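Long-range contacts in lytic polysaccharide monooxygenase (PDB 4QI8), which probably cleaves cellulose oxidatively, using a copper ion and an oxygen cosubstrate to break its beta-1,4-glycosidic bonds: residues A[136-142]-A[157-163]; A[3-9]-A[62-66]; A[109-113]-A[196-202]; A[75-79]-A[204-209]. One frame throughout, in Å; residues are numbered along the deposited sequence.

Contact 1: residues A[136-142]-A[157-163]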
# COMPACT_ATOMS: atom_id res chain seq x y z
N TYR A 136 8.01 -7.39 -9.11
CA TYR A 136 7.17 -6.27 -8.70
C TYR A 136 7.40 -5.91 -7.24
O TYR A 136 7.69 -6.78 -6.41
CB TYR A 136 5.69 -6.62 -8.81
CG TYR A 136 5.08 -6.60 -10.19
CD1 TYR A 136 5.27 -7.66 -11.08
CD2 TYR A 136 4.27 -5.55 -10.60
CE1 TYR A 136 4.69 -7.65 -12.34
CE2 TYR A 136 3.68 -5.53 -11.85
CZ TYR A 136 3.88 -6.59 -12.71
OH TYR A 136 3.28 -6.53 -13.95
N LEU A 137 7.20 -4.63 -6.92
CA LEU A 137 6.96 -4.21 -5.56
C LEU A 137 5.46 -4.10 -5.33
O LEU A 137 4.74 -3.59 -6.20
CB LEU A 137 7.62 -2.87 -5.28
CG LEU A 137 9.14 -2.85 -5.44
CD1 LEU A 137 9.68 -1.44 -5.27
CD2 LEU A 137 9.78 -3.78 -4.43
N LEU A 138 5.02 -4.55 -4.16
CA LEU A 138 3.65 -4.39 -3.70
C LEU A 138 3.67 -3.50 -2.48
O LEU A 138 4.21 -3.88 -1.44
CB LEU A 138 3.03 -5.74 -3.36
CG LEU A 138 1.64 -5.71 -2.73
CD1 LEU A 138 0.57 -5.10 -3.63
CD2 LEU A 138 1.25 -7.10 -2.31
N ARG A 139 3.15 -2.29 -2.64
CA ARG A 139 3.10 -1.31 -1.56
C ARG A 139 1.78 -1.42 -0.83
O ARG A 139 0.71 -1.34 -1.44
CB ARG A 139 3.28 0.11 -2.14
CG ARG A 139 3.14 1.24 -1.14
CD ARG A 139 3.36 2.57 -1.84
NE ARG A 139 3.21 3.71 -0.94
CZ ARG A 139 2.06 4.26 -0.60
NH1 ARG A 139 0.92 3.79 -1.11
NH2 ARG A 139 2.03 5.27 0.25
N ALA A 140 1.87 -1.59 0.49
CA ALA A 140 0.72 -1.59 1.40
C ALA A 140 0.69 -0.27 2.14
O ALA A 140 1.73 0.18 2.62
CB ALA A 140 0.88 -2.71 2.41
N GLU A 141 -0.49 0.32 2.26
CA GLU A 141 -0.66 1.45 3.16
C GLU A 141 -2.00 1.40 3.85
O GLU A 141 -3.02 1.01 3.26
CB GLU A 141 -0.49 2.80 2.47
CG GLU A 141 -1.68 3.28 1.66
CD GLU A 141 -1.42 4.55 0.87
OE1 GLU A 141 -1.98 4.65 -0.24
OE2 GLU A 141 -0.61 5.41 1.31
N HIS A 142 -1.98 1.79 5.11
CA HIS A 142 -3.17 2.16 5.82
C HIS A 142 -3.07 3.64 6.14
O HIS A 142 -2.02 4.11 6.59
CB HIS A 142 -3.34 1.39 7.13
CG HIS A 142 -4.67 1.63 7.73
ND1 HIS A 142 -4.86 2.29 8.92
CD2 HIS A 142 -5.90 1.39 7.22
CE1 HIS A 142 -6.16 2.42 9.13
NE2 HIS A 142 -6.81 1.89 8.11
N TYR A 157 0.73 4.21 7.45
CA TYR A 157 1.43 3.02 7.91
C TYR A 157 1.70 2.18 6.66
O TYR A 157 0.78 1.73 6.00
CB TYR A 157 0.56 2.26 8.93
CG TYR A 157 0.24 3.09 10.15
CD1 TYR A 157 1.10 3.11 11.25
CD2 TYR A 157 -0.93 3.86 10.21
CE1 TYR A 157 0.82 3.87 12.36
CE2 TYR A 157 -1.21 4.62 11.34
CZ TYR A 157 -0.33 4.62 12.41
OH TYR A 157 -0.57 5.37 13.54
N ILE A 158 2.98 2.02 6.31
CA ILE A 158 3.41 1.59 4.98
C ILE A 158 4.45 0.48 5.04
O ILE A 158 5.31 0.49 5.93
CB ILE A 158 4.02 2.80 4.22
CG1 ILE A 158 2.94 3.85 3.95
CG2 ILE A 158 4.70 2.38 2.92
CD1 ILE A 158 3.52 5.24 3.68
N SER A 159 4.41 -0.43 4.07
CA SER A 159 5.59 -1.22 3.73
C SER A 159 5.49 -1.66 2.28
O SER A 159 4.46 -1.48 1.64
CB SER A 159 5.73 -2.45 4.65
OG SER A 159 4.74 -3.40 4.32
N CYS A 160 6.57 -2.27 1.79
CA CYS A 160 6.62 -2.81 0.44
C CYS A 160 7.20 -4.21 0.40
O CYS A 160 8.27 -4.46 0.94
CB CYS A 160 7.49 -1.94 -0.47
SG CYS A 160 6.79 -0.32 -0.76
N ALA A 161 6.49 -5.09 -0.30
CA ALA A 161 6.90 -6.47 -0.51
C ALA A 161 7.53 -6.68 -1.88
O ALA A 161 7.18 -6.00 -2.85
CB ALA A 161 5.71 -7.40 -0.36
N GLN A 162 8.48 -7.61 -1.94
CA GLN A 162 9.10 -8.02 -3.19
C GLN A 162 8.42 -9.28 -3.70
O GLN A 162 8.41 -10.30 -3.01
CB GLN A 162 10.61 -8.25 -3.02
CG GLN A 162 11.34 -6.97 -2.63
CD GLN A 162 12.85 -7.06 -2.53
OE1 GLN A 162 13.50 -6.09 -2.11
NE2 GLN A 162 13.42 -8.19 -2.94
N LEU A 163 7.88 -9.19 -4.92
CA LEU A 163 7.18 -10.30 -5.57
C LEU A 163 7.80 -10.65 -6.91
O LEU A 163 8.36 -9.79 -7.60
CB LEU A 163 5.71 -9.95 -5.85
CG LEU A 163 4.86 -9.46 -4.69
CD1 LEU A 163 3.44 -9.22 -5.19
CD2 LEU A 163 4.87 -10.44 -3.52

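Contact 2: residues A[3-9]-A[62-66]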
# COMPACT_ATOMS: atom_id res chain seq x y z
N THR A 3 2.76 -2.19 12.10
CA THR A 3 3.57 -2.44 10.93
C THR A 3 2.80 -3.35 9.97
O THR A 3 1.78 -3.93 10.31
CB THR A 3 4.87 -3.13 11.31
OG1 THR A 3 4.54 -4.40 11.87
CG2 THR A 3 5.70 -2.30 12.31
N PHE A 4 3.34 -3.47 8.76
CA PHE A 4 2.90 -4.45 7.77
C PHE A 4 4.10 -5.33 7.40
O PHE A 4 4.76 -5.10 6.39
CB PHE A 4 2.28 -3.75 6.56
CG PHE A 4 0.95 -3.12 6.86
CD1 PHE A 4 -0.19 -3.89 6.86
CD2 PHE A 4 0.85 -1.77 7.15
CE1 PHE A 4 -1.42 -3.34 7.17
CE2 PHE A 4 -0.39 -1.22 7.46
CZ PHE A 4 -1.52 -2.00 7.46
N PRO A 5 4.41 -6.31 8.26
CA PRO A 5 5.73 -6.95 8.16
C PRO A 5 5.80 -8.23 7.32
O PRO A 5 6.89 -8.75 7.12
CB PRO A 5 6.04 -7.28 9.61
CG PRO A 5 4.68 -7.63 10.18
CD PRO A 5 3.72 -6.67 9.51
N LYS A 6 4.66 -8.73 6.85
CA LYS A 6 4.59 -10.05 6.23
C LYS A 6 3.69 -10.05 5.03
O LYS A 6 2.67 -9.38 5.02
CB LYS A 6 3.95 -11.06 7.18
CG LYS A 6 4.74 -11.43 8.40
CD LYS A 6 4.04 -12.61 9.07
CE LYS A 6 4.51 -12.91 10.49
NZ LYS A 6 5.82 -13.60 10.61
N VAL A 7 4.05 -10.87 4.04
CA VAL A 7 3.13 -11.25 2.99
C VAL A 7 3.27 -12.75 2.77
O VAL A 7 4.35 -13.32 2.97
CB VAL A 7 3.38 -10.45 1.70
CG1 VAL A 7 4.75 -10.75 1.13
CG2 VAL A 7 2.30 -10.72 0.68
N TRP A 8 2.19 -13.40 2.38
CA TRP A 8 2.27 -14.82 2.08
C TRP A 8 1.22 -15.22 1.10
O TRP A 8 0.28 -14.48 0.82
CB TRP A 8 2.22 -15.65 3.37
CG TRP A 8 0.94 -15.65 4.16
CD1 TRP A 8 -0.07 -16.55 4.05
CD2 TRP A 8 0.56 -14.75 5.21
NE1 TRP A 8 -1.06 -16.26 4.96
CE2 TRP A 8 -0.70 -15.15 5.68
CE3 TRP A 8 1.17 -13.64 5.78
CZ2 TRP A 8 -1.37 -14.48 6.70
CZ3 TRP A 8 0.51 -12.97 6.81
CH2 TRP A 8 -0.74 -13.39 7.25
N ALA A 9 1.41 -16.41 0.54
CA ALA A 9 0.51 -16.99 -0.43
C ALA A 9 -0.04 -18.31 0.12
O ALA A 9 -0.79 -18.31 1.09
CB ALA A 9 1.23 -17.20 -1.75
N ILE A 62 -3.21 -13.08 -2.49
CA ILE A 62 -2.24 -13.33 -1.45
C ILE A 62 -2.67 -12.57 -0.21
O ILE A 62 -3.73 -11.94 -0.19
CB ILE A 62 -0.83 -12.96 -1.90
CG1 ILE A 62 -0.73 -11.47 -2.23
CG2 ILE A 62 -0.45 -13.79 -3.12
CD1 ILE A 62 0.66 -11.01 -2.64
N THR A 63 -1.86 -12.63 0.84
CA THR A 63 -2.27 -12.04 2.10
C THR A 63 -1.16 -11.12 2.60
O THR A 63 -0.01 -11.53 2.64
CB THR A 63 -2.58 -13.14 3.14
OG1 THR A 63 -3.62 -13.99 2.65
CG2 THR A 63 -3.03 -12.52 4.45
N TYR A 64 -1.52 -9.89 2.95
CA TYR A 64 -0.59 -8.94 3.55
C TYR A 64 -0.96 -8.82 5.03
O TYR A 64 -2.10 -8.51 5.36
CB TYR A 64 -0.67 -7.57 2.86
CG TYR A 64 0.67 -6.89 2.66
CD1 TYR A 64 1.48 -6.58 3.74
CD2 TYR A 64 1.12 -6.54 1.39
CE1 TYR A 64 2.72 -5.95 3.55
CE2 TYR A 64 2.35 -5.92 1.21
CZ TYR A 64 3.14 -5.61 2.29
OH TYR A 64 4.34 -4.97 2.08
N GLY A 65 0.01 -9.08 5.89
CA GLY A 65 -0.22 -9.08 7.32
C GLY A 65 0.13 -7.76 7.99
O GLY A 65 1.05 -7.06 7.55
N ALA A 66 -0.61 -7.43 9.04
CA ALA A 66 -0.36 -6.30 9.93
C ALA A 66 0.09 -6.82 11.30
O ALA A 66 -0.20 -7.96 11.66
CB ALA A 66 -1.62 -5.48 10.12

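Contact 3: residues A[109-113]-A[196-202]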
# COMPACT_ATOMS: atom_id res chain seq x y z
N PHE A 109 -21.05 4.35 4.94
CA PHE A 109 -21.53 5.67 5.32
C PHE A 109 -22.76 5.55 6.19
O PHE A 109 -23.82 5.11 5.73
CB PHE A 109 -21.83 6.49 4.08
CG PHE A 109 -20.61 6.74 3.24
CD1 PHE A 109 -19.70 7.73 3.58
CD2 PHE A 109 -20.37 5.99 2.10
CE1 PHE A 109 -18.57 7.94 2.82
CE2 PHE A 109 -19.24 6.20 1.34
CZ PHE A 109 -18.35 7.19 1.70
N GLY A 110 -22.62 5.94 7.44
CA GLY A 110 -23.73 5.96 8.37
C GLY A 110 -23.57 7.13 9.31
O GLY A 110 -22.98 8.16 8.94
N SER A 111 -24.06 6.98 10.53
CA SER A 111 -23.94 8.02 11.54
C SER A 111 -22.47 8.36 11.77
O SER A 111 -22.14 9.48 12.10
CB SER A 111 -24.58 7.59 12.85
OG SER A 111 -24.01 6.39 13.34
N GLN A 112 -21.62 7.36 11.62
CA GLN A 112 -20.18 7.55 11.51
C GLN A 112 -19.71 6.76 10.31
O GLN A 112 -20.46 5.96 9.76
CB GLN A 112 -19.47 7.06 12.77
CG GLN A 112 -19.59 8.01 13.94
CD GLN A 112 -18.87 9.32 13.69
OE1 GLN A 112 -19.48 10.30 13.26
NE2 GLN A 112 -17.57 9.34 13.94
N LEU A 113 -18.47 6.99 9.89
CA LEU A 113 -17.85 6.15 8.90
C LEU A 113 -17.35 4.89 9.59
O LEU A 113 -16.73 4.97 10.64
CB LEU A 113 -16.67 6.87 8.23
CG LEU A 113 -16.99 8.18 7.51
CD1 LEU A 113 -15.75 8.67 6.81
CD2 LEU A 113 -18.15 8.03 6.53
N ILE A 196 -13.29 13.36 9.60
CA ILE A 196 -14.18 12.19 9.45
C ILE A 196 -15.18 12.10 10.57
O ILE A 196 -16.01 11.20 10.59
CB ILE A 196 -13.41 10.84 9.30
CG1 ILE A 196 -12.63 10.52 10.57
CG2 ILE A 196 -12.51 10.88 8.08
CD1 ILE A 196 -12.11 9.10 10.61
N ASN A 197 -15.13 13.01 11.52
CA ASN A 197 -15.88 12.84 12.73
C ASN A 197 -17.23 13.55 12.55
O ASN A 197 -18.17 12.95 12.01
CB ASN A 197 -15.00 13.30 13.90
CG ASN A 197 -13.71 12.47 13.99
OD1 ASN A 197 -12.57 12.99 13.93
ND2 ASN A 197 -13.87 11.18 14.11
N TYR A 198 -17.34 14.79 12.96
CA TYR A 198 -18.63 15.50 12.85
C TYR A 198 -18.43 16.90 12.31
O TYR A 198 -17.56 17.56 12.76
CB TYR A 198 -19.31 15.57 14.21
CG TYR A 198 -19.75 14.23 14.72
CD1 TYR A 198 -20.96 13.68 14.33
CD2 TYR A 198 -18.94 13.50 15.57
CE1 TYR A 198 -21.36 12.44 14.77
CE2 TYR A 198 -19.34 12.26 16.02
CZ TYR A 198 -20.55 11.73 15.61
OH TYR A 198 -20.92 10.49 16.07
N PRO A 199 -19.24 17.36 11.37
CA PRO A 199 -20.26 16.57 10.67
C PRO A 199 -19.60 15.43 9.93
O PRO A 199 -18.48 15.56 9.43
CB PRO A 199 -20.86 17.56 9.67
CG PRO A 199 -20.52 18.89 10.18
CD PRO A 199 -19.21 18.75 10.88
N VAL A 200 -20.28 14.30 9.89
CA VAL A 200 -19.73 13.14 9.25
C VAL A 200 -19.79 13.32 7.75
O VAL A 200 -20.79 13.77 7.22
CB VAL A 200 -20.50 11.88 9.63
CG1 VAL A 200 -19.78 10.63 9.15
CG2 VAL A 200 -20.63 11.84 11.09
N PRO A 201 -18.70 12.98 7.06
CA PRO A 201 -18.79 13.00 5.60
C PRO A 201 -19.81 12.00 5.09
O PRO A 201 -20.09 10.99 5.75
CB PRO A 201 -17.39 12.59 5.16
CG PRO A 201 -16.50 12.96 6.31
CD PRO A 201 -17.33 12.71 7.53
N THR A 202 -20.35 12.27 3.92
CA THR A 202 -21.27 11.34 3.26
C THR A 202 -20.63 10.72 2.03
O THR A 202 -21.25 9.92 1.33
CB THR A 202 -22.57 12.03 2.86
OG1 THR A 202 -22.28 13.16 2.03
CG2 THR A 202 -23.32 12.50 4.09
O HOH W 1 -22.01 9.08 6.32
O HOH W 2 -16.54 8.66 11.34

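Contact 4: residues A[75-79]-A[204-209]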
# COMPACT_ATOMS: atom_id res chain seq x y z
N PRO A 75 -8.66 4.10 5.27
CA PRO A 75 -8.57 3.10 4.21
C PRO A 75 -7.24 2.36 4.10
O PRO A 75 -6.17 2.96 4.23
CB PRO A 75 -8.75 3.94 2.95
CG PRO A 75 -8.12 5.23 3.31
CD PRO A 75 -8.53 5.47 4.74
N MET A 76 -7.33 1.06 3.83
CA MET A 76 -6.23 0.34 3.20
C MET A 76 -6.18 0.65 1.71
O MET A 76 -7.23 0.73 1.05
CB MET A 76 -6.39 -1.17 3.35
CG MET A 76 -6.28 -1.69 4.75
SD MET A 76 -4.65 -1.42 5.51
CE MET A 76 -3.59 -2.26 4.38
N GLN A 77 -4.97 0.75 1.17
CA GLN A 77 -4.77 0.86 -0.28
C GLN A 77 -3.54 0.05 -0.65
O GLN A 77 -2.59 -0.04 0.13
CB GLN A 77 -4.63 2.32 -0.73
CG GLN A 77 -5.64 3.24 -0.08
CD GLN A 77 -5.83 4.59 -0.75
OE1 GLN A 77 -6.94 5.12 -0.77
NE2 GLN A 77 -4.76 5.16 -1.29
N PHE A 78 -3.56 -0.55 -1.84
CA PHE A 78 -2.43 -1.33 -2.35
C PHE A 78 -2.07 -0.90 -3.76
O PHE A 78 -2.95 -0.65 -4.59
CB PHE A 78 -2.75 -2.84 -2.35
CG PHE A 78 -2.93 -3.43 -0.98
CD1 PHE A 78 -1.83 -3.83 -0.23
CD2 PHE A 78 -4.20 -3.59 -0.44
CE1 PHE A 78 -1.99 -4.37 1.02
CE2 PHE A 78 -4.36 -4.13 0.83
CZ PHE A 78 -3.26 -4.51 1.55
N TYR A 79 -0.76 -0.85 -4.03
CA TYR A 79 -0.23 -0.49 -5.33
C TYR A 79 0.82 -1.51 -5.76
O TYR A 79 1.53 -2.08 -4.92
CB TYR A 79 0.46 0.87 -5.30
CG TYR A 79 -0.39 2.10 -5.03
CD1 TYR A 79 -0.89 2.37 -3.77
CD2 TYR A 79 -0.63 3.02 -6.06
CE1 TYR A 79 -1.63 3.54 -3.54
CE2 TYR A 79 -1.34 4.18 -5.82
CZ TYR A 79 -1.84 4.44 -4.58
OH TYR A 79 -2.53 5.60 -4.37
N TYR A 204 -16.27 9.82 0.43
CA TYR A 204 -14.85 9.77 0.77
C TYR A 204 -14.05 9.61 -0.52
O TYR A 204 -14.22 8.63 -1.24
CB TYR A 204 -14.52 8.63 1.76
CG TYR A 204 -13.03 8.58 2.02
CD1 TYR A 204 -12.41 9.58 2.75
CD2 TYR A 204 -12.22 7.57 1.48
CE1 TYR A 204 -11.04 9.58 2.94
CE2 TYR A 204 -10.86 7.58 1.66
CZ TYR A 204 -10.27 8.58 2.39
OH TYR A 204 -8.91 8.59 2.53
N LYS A 205 -13.17 10.56 -0.79
CA LYS A 205 -12.34 10.51 -1.98
C LYS A 205 -10.96 9.94 -1.64
O LYS A 205 -10.09 10.65 -1.13
CB LYS A 205 -12.17 11.90 -2.58
CG LYS A 205 -11.39 11.93 -3.88
CD LYS A 205 -12.05 11.11 -4.95
CE LYS A 205 -11.30 11.17 -6.27
NZ LYS A 205 -11.93 10.24 -7.25
N ASN A 206 -10.75 8.66 -1.93
CA ASN A 206 -9.43 8.08 -1.68
C ASN A 206 -8.36 8.87 -2.40
O ASN A 206 -8.54 9.25 -3.56
CB ASN A 206 -9.36 6.65 -2.21
CG ASN A 206 -10.33 5.73 -1.53
OD1 ASN A 206 -11.51 5.69 -1.86
ND2 ASN A 206 -9.84 4.97 -0.55
N PRO A 207 -7.20 9.08 -1.76
CA PRO A 207 -6.12 9.75 -2.48
C PRO A 207 -5.49 8.81 -3.49
O PRO A 207 -5.57 7.58 -3.39
CB PRO A 207 -5.15 10.13 -1.36
CG PRO A 207 -5.33 9.07 -0.35
CD PRO A 207 -6.81 8.73 -0.39
N GLY A 208 -4.88 9.42 -4.49
CA GLY A 208 -4.20 8.68 -5.53
C GLY A 208 -5.05 8.42 -6.75
O GLY A 208 -6.20 8.86 -6.86
N PRO A 209 -4.50 7.64 -7.69
CA PRO A 209 -5.14 7.38 -8.97
C PRO A 209 -6.28 6.40 -8.85
O PRO A 209 -6.52 5.82 -7.80
CB PRO A 209 -4.00 6.79 -9.80
CG PRO A 209 -3.13 6.11 -8.78
CD PRO A 209 -3.17 7.02 -7.59

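Contact 1: residues A[136-142]-A[157-163]
Arg139 holds CG opposite its own backbone nitrogen (chi1 175°) and stays extended as far as NE, whereas Ile158 turns CG1 opposite its carbonyl carbon (chi1 -66°). These two choices bring NH2 of Arg139 obliquely onto the end of Ile158, 3.7 Å from its CD1. Nearer the backbone, CB of Arg139 lies 3.8 Å from SG of Cys160, its partner in a non-hydrogen-bonded pair; that sulfur is joined to Cys42 in a disulfide. Along its own strand Arg139 forms a salt bridge with Glu141, NH2 donating to OE2 at 2.8 Å from above the carboxylate plane. NH2 has a second acceptor in Ile40 O, and Glu141 OE1 is bonded to Tyr185 OH.

The frame is a regular antiparallel hairpin, its axes 156° apart, with eight backbone hydrogen bonds from Tyr136 and Leu163 to His142 and Tyr157. On the face carrying Leu138 and Ala161, CB of Leu138 packs 4.0 Å from CD1 of Leu163, the two leucines crossing at a slant. At the far end, the carbonyl O of His142 lies near the ring plane of Tyr157, 3.8 Å from its CD2. Tyr157 belongs to the copper site with His1 and His72, and its OH is bonded to Gln155.

With a leucine in place of Arg139, the Glu141 carboxylate would probably lose its charged mate and Ile40 O this donor. The chemistry thus implies a buried ion pair, probably ionised on both sides, with the aliphatic root of the arginine against the disulfide sulfur.

Contact 2: residues A[3-9]-A[62-66]
Trp8 and Thr63 cross at a slant, the methyl group CG2 of Thr63 sitting over one face of the indole. It lies 3.8 Å from the centroid of the six-membered ring and 25° off the normal, a CH-pi contact. The indole is swung over the neighbouring strand because Trp8 places CG between its backbone N and carbonyl carbon (chi1 67°). Gly65 comes obliquely to its benzo side, CA 4.0 Å from CZ3 of Trp8; a CB there would clash.

Tyr64, on the other face of the sheet, is turned differently. Its ring takes the carbonyl O of Phe4 at the edge, in plane, 3.6 Å from CE1, and its hydroxyl continues to Ser159. The Phe4 ring meets Ala66 obliquely, CE1 lying 3.6 Å from CB of Ala66.

Trp8 and Thr63 exchange backbone hydrogen bonds, the bond from Thr63 N to Trp8 O measuring 2.8 Å. Lys6 O accepts from Gly65 N, but the register then skips Pro5, whose CD sits 3.3 Å from Gly65 O. Strand 61-67 lies between 3-8 and 122-126 in an antiparallel sheet that forms one layer of the AA9 beta-sandwich and carries its Tyr64 face against the other layer.

Contact 3: residues A[109-113]-A[196-202]
Leu113 fits against Val200, Ile196 and Pro201 where the tip of a short beta hairpin, strands 108-109 and 113-114, leans on the long loop that follows strand 178-179. Leu113 and Val200 run antiparallel alongside one another, CD2 of Leu113 4.0 Å from CG1 of Val200. The other methyl of Leu113, CD1, meets CB of Ile196 at 4.0 Å. At one end of the contact the ring of Phe109 sets a face over the carbonyl of Thr202, with CD1 3.5 Å from Thr202 O. At the other, the Gln112 amide lies over the hydroxyl-bearing rim of the Tyr198 ring with the planes 19° apart, a bend at chi2 (-66°) folding the chain there. CD of Gln112 is 3.5 Å from CZ of Tyr198.

The next shell surrounds these groups. Tyr204 touches Phe109, Pro107 touches Leu113, and Pro73 and Leu145 pack on Ile196. Asn195 bonds through OD1 to Asn197 N and through ND2 to Tyr198 O, two bonds spanning the bend with the cis peptide before Pro199. The side chain of Ile196 is about 5 Å from that of His146, a probable oxygen-binding residue.

Two waters link the backbones. Water 1, at the edge of the Phe109 ring, donates to Gly110 O and Pro201 O; water 2 accepts from Leu113 N and donates to Ile196 O at 2.7 Å.

Contact 4: residues A[75-79]-A[204-209]
Pro75 to Tyr79 and Tyr204 to Pro209 run almost the same way, 7° apart end to end, yet Pro75 CA and Asn206 CA are 7.8 Å apart, a span bridged by side chains. Gln77 reaches across with both ends of its amide. Its OE1 accepts from ND2 of Asn206 at 2.9 Å, the donor lying in the carbonyl plane and the two amides inclined by 31°. Its NE2 gives a weak hydrogen bond of 3.3 Å to Pro207 O and another to Glu141 OE1. ND2 of Asn206 also donates to Glu105 O, while its OD1 is met by Gln106.

A leucine at Gln77 is likely to leave Asn206 ND2 with one acceptor fewer and its amide less firmly oriented.

CG of Pro75 packs 3.5 Å from OH of Tyr204, a hydroxyl hydrogen-bonded to Gly191 O, the two side chains at about a right angle. Tyr79 receives CD of Pro209 at its ring edge, 3.8 Å from CE2. Gly208 has a positive phi (94°), and a CB on it would collide with Tyr79 OH, which is bonded to Tyr185 OH.

The loop 204-209 lies along strand 76-82, between 134-144 and 99-104 in its sheet; Lys101 of the latter bonds Pro207 O and Pro209 O.

Overall arrangement
The four contacts divide between the two layers of the beta-sandwich and the loops beside them. Contact 2 comes first and closes in the antiparallel sheet; contact 1 lies in the mixed sheet, centres 9 Å away, joined to it by Ser159 OG, which bonds Phe4 O and Tyr64 OH. Contact 4 shares that mixed sheet, since strands 76-82 and 134-144 are neighbours, and its loop 204-209 lies beside it. Along the chain contact 1 is nested inside the loop closed by contact 3, itself inside that of contact 4. Contact 3, about 29 Å from contact 1 between centres, is peripheral, touching contact 4 through Phe109 and Tyr204. The long C-terminal loop is thereby tied back to the sandwich that carries the copper site.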